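Local coordinates for protein putative metallopeptidase (Corynebacterium diphtheriae, PDB 3QOC) that is a putative metallopeptidase, probably an aminopeptidase, represented here by its creatinase/prolidase-like N-terminal domain, at residues G42-N47 / I67-E72. Sequence-based numbering, arbitrary orientation.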
ATOM      1  N   GLY A  42      -5.701   2.568  -9.780  1.00 21.58           N
ATOM      2  CA  GLY A  42      -5.753   2.844 -11.233  1.00 22.40           C
ATOM      3  C   GLY A  42      -4.451   2.416 -11.951  1.00 23.08           C
ATOM      4  O   GLY A  42      -4.377   2.424 -13.204  1.00 22.34           O
ATOM      5  N   PHE A  43      -3.426   2.016 -11.178  1.00 21.62           N
ATOM      6  CA  PHE A  43      -2.127   1.637 -11.793  1.00 20.74           C
ATOM      7  C   PHE A  43      -2.283   0.257 -12.349  1.00 21.19           C
ATOM      8  O   PHE A  43      -2.680  -0.638 -11.621  1.00 21.98           O
ATOM      9  CB  PHE A  43      -1.010   1.646 -10.788  1.00 19.46           C
ATOM     10  CG  PHE A  43       0.297   1.159 -11.316  1.00 18.42           C
ATOM     11  CD1 PHE A  43       0.951   1.835 -12.330  1.00 17.33           C
ATOM     12  CD2 PHE A  43       0.847  -0.036 -10.828  1.00 20.20           C
ATOM     13  CE1 PHE A  43       2.196   1.402 -12.805  1.00 20.80           C
ATOM     14  CE2 PHE A  43       2.099  -0.509 -11.323  1.00 23.10           C
ATOM     15  CZ  PHE A  43       2.776   0.213 -12.312  1.00 20.23           C
ATOM     16  N   THR A  44      -2.034   0.099 -13.655  1.00 22.11           N
ATOM     17  CA  THR A  44      -2.176  -1.181 -14.360  1.00 23.63           C
ATOM     18  C   THR A  44      -0.845  -1.945 -14.615  1.00 24.51           C
ATOM     19  O   THR A  44      -0.844  -2.918 -15.299  1.00 25.63           O
ATOM     20  CB  THR A  44      -2.839  -0.985 -15.729  1.00 23.63           C
ATOM     21  OG1 THR A  44      -2.022  -0.141 -16.546  1.00 25.17           O
ATOM     22  CG2 THR A  44      -4.222  -0.312 -15.591  1.00 26.79           C
ATOM     23  N   GLY A  45       0.282  -1.495 -14.104  1.00 25.19           N
ATOM     24  CA  GLY A  45       1.531  -2.217 -14.374  1.00 25.12           C
ATOM     25  C   GLY A  45       1.658  -3.494 -13.553  1.00 25.59           C
ATOM     26  O   GLY A  45       0.749  -3.867 -12.811  1.00 25.87           O
ATOM     27  N   SER A  46       2.804  -4.154 -13.656  1.00 23.84           N
ATOM     28  CA  SER A  46       2.969  -5.510 -13.188  1.00 23.51           C
ATOM     29  C   SER A  46       3.858  -5.575 -11.951  1.00 22.46           C
ATOM     30  O   SER A  46       4.140  -6.667 -11.460  1.00 24.41           O
ATOM     31  CB  SER A  46       3.611  -6.335 -14.306  1.00 25.62           C
ATOM     32  OG  SER A  46       4.852  -5.721 -14.702  1.00 24.90           O
ATOM     33  N   ASN A  47       4.299  -4.438 -11.430  1.00 19.92           N
ATOM     34  CA  ASN A  47       5.084  -4.444 -10.188  1.00 19.87           C
ATOM     35  C   ASN A  47       4.790  -3.142  -9.443  1.00 18.82           C
ATOM     36  O   ASN A  47       4.919  -2.067 -10.020  1.00 16.62           O
ATOM     37  CB  ASN A  47       6.584  -4.577 -10.525  1.00 19.78           C
ATOM     38  CG  ASN A  47       7.481  -4.466  -9.283  1.00 22.70           C
ATOM     39  OD1 ASN A  47       7.221  -5.084  -8.260  1.00 23.12           O
ATOM     40  ND2 ASN A  47       8.544  -3.714  -9.400  1.00 20.50           N
ATOM     41  N   ILE A  67       7.804   4.706 -13.747  1.00 25.39           N
ATOM     42  CA  ILE A  67       7.710   6.044 -13.115  1.00 27.31           C
ATOM     43  C   ILE A  67       6.882   7.032 -13.900  1.00 27.49           C
ATOM     44  O   ILE A  67       6.037   7.733 -13.336  1.00 26.45           O
ATOM     45  CB  ILE A  67       9.096   6.623 -12.852  1.00 29.29           C
ATOM     46  CG1 ILE A  67       9.809   5.741 -11.829  1.00 31.99           C
ATOM     47  CG2 ILE A  67       9.087   8.096 -12.220  1.00 29.05           C
ATOM     48  CD1 ILE A  67       9.058   5.577 -10.576  1.00 31.50           C
ATOM     49  N   THR A  68       7.096   7.095 -15.201  1.00 27.51           N
ATOM     50  CA  THR A  68       6.259   7.937 -16.024  1.00 28.98           C
ATOM     51  C   THR A  68       4.841   7.409 -15.971  1.00 27.67           C
ATOM     52  O   THR A  68       3.956   8.153 -15.735  1.00 28.76           O
ATOM     53  CB  THR A  68       6.789   8.070 -17.465  1.00 31.32           C
ATOM     54  OG1 THR A  68       8.047   8.761 -17.449  1.00 34.53           O
ATOM     55  CG2 THR A  68       5.808   8.858 -18.364  1.00 31.44           C
ATOM     56  N   GLN A  69       4.598   6.111 -16.105  1.00 27.13           N
ATOM     57  CA  GLN A  69       3.218   5.677 -16.202  1.00 25.53           C
ATOM     58  C   GLN A  69       2.424   5.929 -14.894  1.00 25.35           C
ATOM     59  O   GLN A  69       1.244   6.162 -14.948  1.00 25.99           O
ATOM     60  CB  GLN A  69       3.167   4.200 -16.551  1.00 25.99           C
ATOM     61  CG  GLN A  69       1.766   3.558 -16.543  1.00 24.96           C
ATOM     62  CD  GLN A  69       1.789   2.063 -16.941  1.00 27.27           C
ATOM     63  OE1 GLN A  69       1.032   1.242 -16.382  1.00 25.06           O
ATOM     64  NE2 GLN A  69       2.657   1.704 -17.868  1.00 21.78           N
ATOM     65  N   ILE A  70       3.058   5.755 -13.740  1.00 23.84           N
ATOM     66  CA  ILE A  70       2.381   5.877 -12.457  1.00 23.72           C
ATOM     67  C   ILE A  70       2.020   7.334 -12.131  1.00 24.37           C
ATOM     68  O   ILE A  70       1.012   7.597 -11.543  1.00 23.42           O
ATOM     69  CB  ILE A  70       3.192   5.181 -11.293  1.00 23.34           C
ATOM     70  CG1 ILE A  70       2.257   4.700 -10.184  1.00 24.32           C
ATOM     71  CG2 ILE A  70       4.262   6.030 -10.696  1.00 21.01           C
ATOM     72  CD1 ILE A  70       2.884   3.483  -9.387  1.00 20.06           C
ATOM     73  N   ALA A  71       2.847   8.261 -12.550  1.00 24.63           N
ATOM     74  CA  ALA A  71       2.508   9.655 -12.464  1.00 26.18           C
ATOM     75  C   ALA A  71       1.321   9.970 -13.332  1.00 27.49           C
ATOM     76  O   ALA A  71       0.449  10.724 -12.902  1.00 30.53           O
ATOM     77  CB  ALA A  71       3.749  10.556 -12.854  1.00 26.25           C
ATOM     78  N   GLU A  72       1.222   9.344 -14.503  1.00 27.32           N
ATOM     79  CA  GLU A  72       0.080   9.527 -15.384  1.00 28.11           C
ATOM     80  C   GLU A  72      -1.178   8.779 -14.915  1.00 26.77           C
ATOM     81  O   GLU A  72      -2.259   9.343 -14.907  1.00 25.86           O
ATOM     82  CB  GLU A  72       0.486   9.192 -16.858  1.00 30.74           C
ATOM     83  CG  GLU A  72      -0.641   8.693 -17.730  1.00 33.97           C
ATOM     84  CD  GLU A  72      -0.377   8.727 -19.231  1.00 43.42           C
ATOM     85  OE1 GLU A  72       0.772   8.455 -19.692  1.00 49.27           O
ATOM     86  OE2 GLU A  72      -1.368   8.990 -19.964  1.00 49.49           O
TER
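Phe43 reaches from the loop after helix 34-41 to Ile70 on helix 67-73. Its CG is anti to the backbone N (chi1 175°), which carries the ring to the helix although the side chain does not set out toward it. Ile70 meets one ring face with the tip of its longer branch: CD1 is 4.0 Å from the Phe43 ring centroid and 14° off the ring normal, the geometry of a CH-pi contact. Farther back on that branch, Ile70 CG1 approaches Phe43 CD1 at 3.8 Å. Gln69, extended beyond CG, crosses Phe43 at about a right angle and brings its amide obliquely to the ring near CE1, the two planes 43° apart. Tyr66 packs edge-to-face with the same ring. Thr44, next along, is exposed; its OG1 hydrogen-bonds to Gln73, and the Gln69 side chain crosses it too at about a right angle. The opposite ring face is taken by the loop's own backbone, Gly45 N lying 3.3 Å above the plane of the Phe43 ring and over its centre; with no side chain, Gly45 can lie this close. Thr62 touches both Phe43 and Ile70, tying loop and helix to strand 58-62, next to the edge strand 78-81. The chemistry implies two kinds of hold: Phe43-Ile70 packing supplies the apolar part, while the Thr44-Gln73 bond ties the loop to the end of the same helix.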